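Local coordinates for protein enoyl-CoA hydratase (Geobacillus kaustophilus, PDB 2PPY) that probably catalyses the hydration of enoyl-CoA thioesters in fatty acid beta-oxidation, at residues D17-I22 against Y200-A205; I57-V62 against E192-T197; L125-D130 against R186-A191; A132-L137 against G170-P175. All coordinates share one frame; numbering follows the deposited sequence.

Contact 1: residues D17-I22 against Y200-A205; sequences DGIAEI and YARKLA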
# COMPACT_ATOMS: atom_id res chain seq x y z
N ASP A 17 37.51 -1.44 14.19
CA ASP A 17 37.61 -1.03 12.79
C ASP A 17 36.30 -0.97 12.00
O ASP A 17 36.19 -1.55 10.92
CB ASP A 17 38.60 -1.93 12.06
CG ASP A 17 40.02 -1.76 12.57
OD1 ASP A 17 40.55 -0.63 12.47
OD2 ASP A 17 40.61 -2.75 13.06
N GLY A 18 35.31 -0.25 12.54
CA GLY A 18 34.04 -0.11 11.85
C GLY A 18 33.10 -1.31 11.90
O GLY A 18 32.08 -1.32 11.22
N ILE A 19 33.45 -2.31 12.69
CA ILE A 19 32.60 -3.49 12.82
C ILE A 19 32.29 -3.77 14.28
O ILE A 19 33.15 -3.63 15.15
CB ILE A 19 33.28 -4.75 12.24
CG1 ILE A 19 33.54 -4.56 10.74
CG2 ILE A 19 32.40 -5.97 12.47
CD1 ILE A 19 34.32 -5.69 10.11
N ALA A 20 31.04 -4.14 14.55
CA ALA A 20 30.62 -4.46 15.91
C ALA A 20 30.10 -5.88 15.88
O ALA A 20 29.37 -6.26 14.97
CB ALA A 20 29.53 -3.51 16.38
N GLU A 21 30.48 -6.68 16.87
CA GLU A 21 30.01 -8.05 16.94
C GLU A 21 29.22 -8.21 18.21
O GLU A 21 29.71 -7.91 19.30
CB GLU A 21 31.18 -9.04 16.94
CG GLU A 21 32.17 -8.88 15.81
CD GLU A 21 33.08 -10.09 15.67
OE1 GLU A 21 33.34 -10.76 16.69
OE2 GLU A 21 33.55 -10.36 14.55
N ILE A 22 27.98 -8.66 18.07
CA ILE A 22 27.13 -8.88 19.23
C ILE A 22 27.14 -10.38 19.48
O ILE A 22 26.52 -11.14 18.73
CB ILE A 22 25.69 -8.40 18.96
CG1 ILE A 22 25.69 -6.93 18.52
CG2 ILE A 22 24.85 -8.58 20.22
CD1 ILE A 22 24.31 -6.37 18.18
N TYR A 200 33.69 -10.70 4.85
CA TYR A 200 32.66 -9.99 4.09
C TYR A 200 32.42 -8.63 4.73
O TYR A 200 32.37 -7.61 4.04
CB TYR A 200 31.37 -10.81 4.08
CG TYR A 200 30.23 -10.23 3.27
CD1 TYR A 200 29.45 -9.18 3.77
CD2 TYR A 200 29.89 -10.75 2.02
CE1 TYR A 200 28.35 -8.68 3.05
CE2 TYR A 200 28.81 -10.25 1.29
CZ TYR A 200 28.04 -9.22 1.81
OH TYR A 200 26.95 -8.75 1.12
N ALA A 201 32.29 -8.62 6.05
CA ALA A 201 32.06 -7.38 6.78
C ALA A 201 33.25 -6.44 6.61
O ALA A 201 33.08 -5.24 6.45
CB ALA A 201 31.83 -7.68 8.26
N ARG A 202 34.46 -7.00 6.64
CA ARG A 202 35.66 -6.19 6.47
C ARG A 202 35.61 -5.42 5.16
O ARG A 202 35.85 -4.21 5.13
CB ARG A 202 36.92 -7.06 6.51
CG ARG A 202 37.36 -7.48 7.91
CD ARG A 202 38.76 -8.10 7.90
NE ARG A 202 38.79 -9.45 7.34
CZ ARG A 202 38.50 -10.56 8.02
NH1 ARG A 202 38.17 -10.48 9.30
NH2 ARG A 202 38.55 -11.74 7.43
N LYS A 203 35.28 -6.12 4.07
CA LYS A 203 35.20 -5.48 2.76
C LYS A 203 34.19 -4.33 2.75
O LYS A 203 34.42 -3.29 2.13
CB LYS A 203 34.81 -6.50 1.68
CG LYS A 203 35.92 -7.48 1.29
CD LYS A 203 35.51 -8.30 0.07
CE LYS A 203 36.63 -9.22 -0.42
NZ LYS A 203 36.97 -10.30 0.55
N LEU A 204 33.06 -4.51 3.44
CA LEU A 204 32.06 -3.46 3.50
C LEU A 204 32.60 -2.27 4.28
O LEU A 204 32.54 -1.13 3.81
CB LEU A 204 30.78 -3.96 4.18
CG LEU A 204 29.89 -4.95 3.42
CD1 LEU A 204 28.65 -5.26 4.25
CD2 LEU A 204 29.50 -4.36 2.07
N ALA A 205 33.15 -2.54 5.46
CA ALA A 205 33.70 -1.49 6.31
C ALA A 205 34.83 -0.71 5.64
O ALA A 205 35.07 0.45 5.96
CB ALA A 205 34.20 -2.10 7.62
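Apolar packing carries most of this contact, and I19 does most of the work. Its CG1 branch lies beside the backbone N (chi1 -62°). The chain then runs on extended, so the CD1 methyl reaches across to the helix. There I19 CD1 meets A201 CB at 3.7 Å and also the backbone N of R202 at 3.7 Å. I19 CG1 rests on A205 CB at 4.0 Å. A201 and A205 are one helical turn apart and point toward the strand, so two small methyls form the surface that takes the isoleucine. The aliphatic CG of R202 flanks the same CD1 more loosely.

This is a helix packed on a sheet, as expected in the alpha/beta core of the crotonase fold. Helix 200-205 runs at 146° to strand 19-22. A201 also touches V55 and I57 of the next strand.

Backbone contacts add to the packing at the end of the helix. The carbonyl O of D17 lies 3.9 Å from A205 CB. D17 and G18 both have positive phi and form the tight turn between strands 11-16 and 19-24.

Charged groups take no direct part. E21 OE2 is 7.0 Å from R202 NH1 and instead forms a salt bridge with R198. On the helix, Y200 OH is hydrogen-bonded to D165 of the second subunit.

Contact 2: residues I57-V62 against E192-T197; sequences IVMSDV and ETRERT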
# COMPACT_ATOMS: atom_id res chain seq x y z
N ILE A 57 27.76 -7.70 13.15
CA ILE A 57 27.64 -9.14 12.99
C ILE A 57 27.05 -9.72 14.26
O ILE A 57 27.56 -9.48 15.36
CB ILE A 57 29.01 -9.82 12.77
CG1 ILE A 57 29.72 -9.25 11.55
CG2 ILE A 57 28.80 -11.32 12.58
CD1 ILE A 57 31.14 -9.79 11.37
N VAL A 58 25.97 -10.46 14.13
CA VAL A 58 25.37 -11.07 15.30
C VAL A 58 25.75 -12.54 15.27
O VAL A 58 25.47 -13.24 14.30
CB VAL A 58 23.84 -10.91 15.29
CG1 VAL A 58 23.24 -11.54 16.55
CG2 VAL A 58 23.47 -9.44 15.19
N MSE A 59 26.44 -13.00 16.31
CA MSE A 59 26.85 -14.40 16.39
C MSE A 59 26.62 -14.97 17.78
O MSE A 59 26.29 -14.25 18.72
CB MSE A 59 28.31 -14.57 15.97
CG MSE A 59 29.26 -13.46 16.36
SE MSE A 59 31.11 -13.86 15.85
CE MSE A 59 31.16 -13.13 14.07
N SER A 60 26.77 -16.29 17.89
CA SER A 60 26.55 -16.99 19.15
C SER A 60 27.81 -17.67 19.66
O SER A 60 28.59 -18.21 18.87
CB SER A 60 25.44 -18.04 18.97
OG SER A 60 25.29 -18.85 20.12
N ASP A 61 28.01 -17.64 20.98
CA ASP A 61 29.17 -18.28 21.58
C ASP A 61 28.77 -19.64 22.13
O ASP A 61 29.58 -20.32 22.77
CB ASP A 61 29.74 -17.43 22.72
CG ASP A 61 30.28 -16.09 22.25
OD1 ASP A 61 30.86 -16.04 21.14
OD2 ASP A 61 30.13 -15.10 22.99
N VAL A 62 27.53 -20.03 21.90
CA VAL A 62 27.03 -21.32 22.36
C VAL A 62 27.26 -22.38 21.28
O VAL A 62 26.87 -22.22 20.13
CB VAL A 62 25.53 -21.25 22.72
CG1 VAL A 62 25.04 -22.60 23.21
CG2 VAL A 62 25.31 -20.19 23.80
N GLU A 192 34.88 -22.28 8.83
CA GLU A 192 35.28 -21.01 8.22
C GLU A 192 34.17 -19.97 8.24
O GLU A 192 34.33 -18.86 7.73
CB GLU A 192 35.70 -21.26 6.77
CG GLU A 192 36.84 -22.26 6.61
CD GLU A 192 36.96 -22.77 5.19
OE1 GLU A 192 37.02 -21.93 4.26
OE2 GLU A 192 37.00 -24.00 5.01
N THR A 193 33.04 -20.33 8.85
CA THR A 193 31.89 -19.43 8.90
C THR A 193 32.17 -18.05 9.48
O THR A 193 31.88 -17.04 8.85
CB THR A 193 30.73 -20.09 9.68
OG1 THR A 193 30.38 -21.32 9.03
CG2 THR A 193 29.51 -19.18 9.70
N ARG A 194 32.75 -18.01 10.68
CA ARG A 194 33.07 -16.73 11.31
C ARG A 194 34.10 -15.98 10.50
O ARG A 194 34.01 -14.76 10.32
CB ARG A 194 33.61 -16.95 12.72
CG ARG A 194 32.58 -17.40 13.72
CD ARG A 194 33.07 -17.13 15.13
NE ARG A 194 32.05 -17.47 16.12
CZ ARG A 194 32.14 -17.16 17.41
NH1 ARG A 194 33.19 -16.49 17.86
NH2 ARG A 194 31.16 -17.50 18.23
N GLU A 195 35.09 -16.72 10.01
CA GLU A 195 36.17 -16.16 9.22
C GLU A 195 35.64 -15.47 7.96
O GLU A 195 35.90 -14.29 7.73
CB GLU A 195 37.14 -17.27 8.82
CG GLU A 195 38.42 -16.79 8.15
CD GLU A 195 39.24 -17.94 7.60
OE1 GLU A 195 39.02 -19.09 8.02
OE2 GLU A 195 40.13 -17.68 6.75
N ARG A 196 34.88 -16.20 7.16
CA ARG A 196 34.34 -15.65 5.93
C ARG A 196 33.28 -14.56 6.16
O ARG A 196 33.16 -13.64 5.35
CB ARG A 196 33.79 -16.78 5.05
CG ARG A 196 34.87 -17.82 4.73
CD ARG A 196 34.43 -18.81 3.67
NE ARG A 196 34.09 -18.12 2.42
CZ ARG A 196 33.68 -18.74 1.32
NH1 ARG A 196 33.57 -20.07 1.31
NH2 ARG A 196 33.37 -18.04 0.24
N THR A 197 32.54 -14.66 7.26
CA THR A 197 31.54 -13.64 7.57
C THR A 197 32.28 -12.34 7.88
O THR A 197 31.93 -11.27 7.37
CB THR A 197 30.69 -14.03 8.80
OG1 THR A 197 29.91 -15.19 8.50
CG2 THR A 197 29.74 -12.88 9.18
O HOH W 1 33.77 -15.89 20.53
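D61 OD1 is the best-held polar atom, gripped by three partners. R194 NH2 forms a salt bridge to it at 3.3 Å, near the guanidinium plane and on the anti lone pair of OD1. Water 1 donates to D61 OD1 at 3.0 Å and accepts from R194 NH1 at 2.8 Å. H23 ND1 is the third partner. R194 NH2 also makes a short but poorly aligned, weak bond to the S60 carbonyl O at 2.7 Å (N-H...O angle 125°). R194 NE has its own salt bridge, to E109.

The guanidinium is thus held along its edge, while the selenomethionine M59 lies over one face, its SE 3.7 Å from R194 NE. An alanine at R194 would remove the guanidinium and would probably cost D61 and E109 a charged partner and M59 its flat neighbour.

Deeper in, the methyl I57 CG2 packs on T197 CG2 at 3.9 Å. T197 OG1 turns back to the T193 carbonyl O at 2.7 Å, so methyl and not hydroxyl faces the strand.

Strand 57-60 and helix 193-197 run nearly antiparallel, at 174°, the helix-on-sheet layering of the crotonase fold.

Contact 3: residues L125-D130 against R186-A191; sequences LRFMGD and RVFPQA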
# COMPACT_ATOMS: atom_id res chain seq x y z
N LEU A 125 21.25 -9.60 6.32
CA LEU A 125 21.80 -10.77 5.65
C LEU A 125 21.95 -11.93 6.63
O LEU A 125 22.06 -11.73 7.83
CB LEU A 125 23.17 -10.44 5.05
CG LEU A 125 23.28 -9.33 4.01
CD1 LEU A 125 24.75 -8.91 3.86
CD2 LEU A 125 22.70 -9.79 2.68
N ARG A 126 21.98 -13.15 6.09
CA ARG A 126 22.14 -14.35 6.90
C ARG A 126 23.16 -15.30 6.27
O ARG A 126 22.98 -15.74 5.14
CB ARG A 126 20.79 -15.07 7.04
CG ARG A 126 19.78 -14.34 7.92
CD ARG A 126 18.35 -14.71 7.53
NE ARG A 126 18.02 -14.17 6.22
CZ ARG A 126 17.82 -12.88 5.98
NH1 ARG A 126 17.90 -11.99 6.97
NH2 ARG A 126 17.55 -12.46 4.75
N PHE A 127 24.24 -15.59 7.00
CA PHE A 127 25.29 -16.51 6.54
C PHE A 127 25.27 -17.71 7.48
O PHE A 127 25.29 -17.55 8.70
CB PHE A 127 26.68 -15.85 6.58
CG PHE A 127 26.82 -14.62 5.70
CD1 PHE A 127 25.92 -14.37 4.66
CD2 PHE A 127 27.86 -13.72 5.92
CE1 PHE A 127 26.07 -13.23 3.85
CE2 PHE A 127 28.01 -12.58 5.11
CZ PHE A 127 27.11 -12.34 4.07
N MSE A 128 25.25 -18.92 6.93
CA MSE A 128 25.19 -20.12 7.76
C MSE A 128 26.26 -21.17 7.47
O MSE A 128 26.68 -21.33 6.32
CB MSE A 128 23.80 -20.73 7.62
CG MSE A 128 23.51 -21.92 8.51
SE MSE A 128 21.60 -22.27 8.54
CE MSE A 128 21.36 -22.56 10.43
N GLY A 129 26.69 -21.89 8.51
CA GLY A 129 27.69 -22.93 8.35
C GLY A 129 27.10 -24.18 7.73
O GLY A 129 25.93 -24.50 7.99
N ASP A 130 27.88 -24.92 6.94
CA ASP A 130 27.33 -26.11 6.29
C ASP A 130 26.99 -27.27 7.22
O ASP A 130 26.48 -28.30 6.78
CB ASP A 130 28.23 -26.58 5.14
CG ASP A 130 29.64 -26.94 5.57
OD1 ASP A 130 30.45 -27.27 4.68
OD2 ASP A 130 29.96 -26.91 6.78
N ARG A 186 24.32 -17.05 2.24
CA ARG A 186 25.57 -17.78 2.04
C ARG A 186 25.64 -18.99 2.96
O ARG A 186 25.12 -18.97 4.07
CB ARG A 186 26.77 -16.89 2.37
CG ARG A 186 26.93 -15.65 1.53
CD ARG A 186 27.77 -15.90 0.31
NE ARG A 186 28.16 -14.64 -0.32
CZ ARG A 186 27.31 -13.79 -0.86
NH1 ARG A 186 26.01 -14.05 -0.87
NH2 ARG A 186 27.75 -12.65 -1.38
N VAL A 187 26.30 -20.03 2.48
CA VAL A 187 26.53 -21.23 3.27
C VAL A 187 28.04 -21.43 3.17
O VAL A 187 28.57 -21.66 2.08
CB VAL A 187 25.80 -22.47 2.70
CG1 VAL A 187 26.42 -23.74 3.29
CG2 VAL A 187 24.32 -22.41 3.08
N PHE A 188 28.72 -21.31 4.30
CA PHE A 188 30.17 -21.46 4.34
C PHE A 188 30.58 -22.76 5.03
O PHE A 188 29.79 -23.36 5.77
CB PHE A 188 30.82 -20.31 5.13
CG PHE A 188 30.54 -18.93 4.58
CD1 PHE A 188 30.76 -18.64 3.23
CD2 PHE A 188 30.13 -17.91 5.43
CE1 PHE A 188 30.59 -17.33 2.76
CE2 PHE A 188 29.97 -16.61 4.97
CZ PHE A 188 30.20 -16.32 3.63
N PRO A 189 31.82 -23.22 4.79
CA PRO A 189 32.28 -24.45 5.44
C PRO A 189 32.23 -24.13 6.93
O PRO A 189 32.74 -23.09 7.36
CB PRO A 189 33.71 -24.60 4.93
CG PRO A 189 33.64 -24.00 3.56
CD PRO A 189 32.80 -22.76 3.78
N GLN A 190 31.62 -25.01 7.72
CA GLN A 190 31.47 -24.79 9.16
C GLN A 190 32.61 -24.07 9.88
O GLN A 190 32.40 -23.01 10.48
CB GLN A 190 31.21 -26.13 9.86
CG GLN A 190 30.67 -26.00 11.28
CD GLN A 190 29.30 -25.33 11.34
OE1 GLN A 190 28.43 -25.58 10.50
NE2 GLN A 190 29.10 -24.48 12.35
N ALA A 191 33.82 -24.62 9.83
CA ALA A 191 34.95 -24.03 10.52
C ALA A 191 35.43 -22.69 9.97
O ALA A 191 36.29 -22.04 10.57
CB ALA A 191 36.11 -25.02 10.55
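One face of the F127 ring is covered by F188, whose edge is turned toward it. The pair is an offset edge-to-face stack, with centroids 5.4 Å apart and planes at 71°. The nearest atoms are F127 CD2 and F188 CE2, at 3.7 Å. R186 CB lies over one face of the F188 ring. R186 CG also approaches F127 CE1, at 3.5 Å and obliquely. The aliphatic part of R186 therefore serves both rings, while its guanidinium reaches D165 of the second subunit.

The carboxylate of D130 is a further flat group. Q190 N donates to D130 OD2 at 2.7 Å, from above the carboxylate plane.

A ladder of bonds joins the two parallel backbones. M128 N donates to R186 O at 2.9 Å, almost straight at 171°. F188 N donates to M128 O at 2.9 Å, and D130 N to F188 O at 2.7 Å. Q190 OE1 accepts from E131 N and lies 3.5 Å from G129 CA, too near for a side chain there.

This is a parallel strand pair at the edge of the main sheet of the crotonase fold. Strand 186-188 is the outermost strand within this chain, and 125-129 lies between it and 103-108. Helix 193-205 covers the face with F127 and F188, with T197 and Y200 on F127. Helix 175-181 meets the face with M128 and V187.

Contact 4: residues A132-L137 against G170-P175; sequences AGKIGL and GETITP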
# COMPACT_ATOMS: atom_id res chain seq x y z
N ALA A 132 25.72 -26.25 10.46
CA ALA A 132 25.06 -25.46 11.49
C ALA A 132 23.84 -26.12 12.13
O ALA A 132 23.43 -25.73 13.22
CB ALA A 132 24.66 -24.10 10.92
N GLY A 133 23.26 -27.11 11.47
CA GLY A 133 22.11 -27.78 12.05
C GLY A 133 20.77 -27.52 11.39
O GLY A 133 20.64 -27.59 10.17
N LYS A 134 19.78 -27.20 12.22
CA LYS A 134 18.40 -26.96 11.77
C LYS A 134 18.01 -25.49 11.74
O LYS A 134 18.45 -24.69 12.57
CB LYS A 134 17.40 -27.66 12.69
CG LYS A 134 17.67 -29.13 12.98
CD LYS A 134 16.67 -29.63 14.02
CE LYS A 134 16.88 -31.08 14.39
NZ LYS A 134 15.89 -31.54 15.40
N ILE A 135 17.17 -25.13 10.78
CA ILE A 135 16.68 -23.77 10.66
C ILE A 135 15.21 -23.84 10.27
O ILE A 135 14.84 -24.54 9.32
CB ILE A 135 17.51 -22.96 9.61
CG1 ILE A 135 16.95 -21.54 9.48
CG2 ILE A 135 17.52 -23.69 8.28
CD1 ILE A 135 17.89 -20.60 8.76
N GLY A 136 14.36 -23.14 11.02
CA GLY A 136 12.93 -23.13 10.76
C GLY A 136 12.12 -22.51 11.88
O GLY A 136 12.67 -21.94 12.82
N LEU A 137 10.80 -22.62 11.78
CA LEU A 137 9.89 -22.06 12.77
C LEU A 137 8.92 -23.14 13.29
O LEU A 137 7.85 -23.34 12.73
CB LEU A 137 9.10 -20.91 12.14
CG LEU A 137 9.88 -19.73 11.57
CD1 LEU A 137 8.94 -18.81 10.80
CD2 LEU A 137 10.58 -18.96 12.68
N GLY A 170 5.77 -26.73 10.81
CA GLY A 170 6.75 -26.48 11.86
C GLY A 170 8.06 -27.21 11.61
O GLY A 170 8.95 -27.21 12.45
N GLU A 171 8.17 -27.81 10.44
CA GLU A 171 9.38 -28.56 10.10
C GLU A 171 10.58 -27.69 9.76
O GLU A 171 10.46 -26.67 9.08
CB GLU A 171 9.07 -29.54 8.97
CG GLU A 171 8.46 -30.85 9.47
CD GLU A 171 7.72 -31.63 8.40
OE1 GLU A 171 8.25 -31.75 7.28
OE2 GLU A 171 6.62 -32.13 8.70
N THR A 172 11.74 -28.10 10.25
CA THR A 172 12.98 -27.39 10.02
C THR A 172 13.72 -27.98 8.82
O THR A 172 13.50 -29.13 8.44
CB THR A 172 13.88 -27.44 11.26
OG1 THR A 172 14.22 -28.81 11.55
CG2 THR A 172 13.15 -26.86 12.47
N ILE A 173 14.61 -27.19 8.22
CA ILE A 173 15.37 -27.64 7.07
C ILE A 173 16.87 -27.51 7.32
O ILE A 173 17.30 -27.06 8.38
CB ILE A 173 14.98 -26.85 5.81
CG1 ILE A 173 15.21 -25.36 6.03
CG2 ILE A 173 13.52 -27.11 5.48
CD1 ILE A 173 14.90 -24.50 4.81
N THR A 174 17.67 -27.89 6.33
CA THR A 174 19.12 -27.82 6.43
C THR A 174 19.64 -26.50 5.89
O THR A 174 18.91 -25.76 5.23
CB THR A 174 19.80 -28.95 5.62
OG1 THR A 174 19.49 -28.79 4.23
CG2 THR A 174 19.31 -30.32 6.09
N PRO A 175 20.91 -26.18 6.17
CA PRO A 175 21.52 -24.93 5.69
C PRO A 175 21.47 -24.89 4.17
O PRO A 175 21.16 -23.85 3.58
CB PRO A 175 22.96 -25.03 6.21
CG PRO A 175 22.81 -25.81 7.48
CD PRO A 175 21.83 -26.90 7.08
O HOH W 2 9.43 -24.29 9.75
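The two backbones run roughly antiparallel and meet in a single hydrogen-bonded pair, with I173 N donating to I135 O at 2.9 Å and I135 N to I173 O at 3.1 Å. Nearer L137 a water replaces the direct bond: water 2 accepts from L137 N and donates to E171 O.

Among the side chains, I135 and I173 lie alongside each other, I135 CG2 to I173 CG1 at 3.6 Å. T172 points toward the other segment. Its OG1 touches the aliphatic part of K134, 3.6 Å from K134 CB, and its CG2 faces G136 CA at 4.1 Å. A glycine at T172 would remove both branches and would probably loosen the cover over K134 and G136. P175 CD rests on the G133 carbonyl O at 3.4 Å.

T174 is the N-cap of helix 175-181. Its side chain caps a backbone N early in the helix, while E177 OE1 accepts from T174 N, consistent with a capping box. The arrangement is an isolated antiparallel beta bridge: the connection between helices 160-169 and 175-181 pairs with strand 135-136 of the small second sheet of this crotonase fold.

Contacts 1 and 2 share helix 193-205 and the neighbouring strands 19-24 and 55-60. Contact 1, near the surface, relies on aliphatic packing; contact 2 is buried and adds a salt-bridge network. Contact 3 lies on the same sheet, about 9 Å from contact 2 between centres. It is partly buried and is the one built as a strand ladder. The helix that serves contacts 1 and 2 also covers contact 3. Contact 4 is farther out and partly buried, with a single beta bridge. It touches contact 3 through P175 and A132 but not contacts 1 and 2. Contacts 1 and 3 also meet the second subunit.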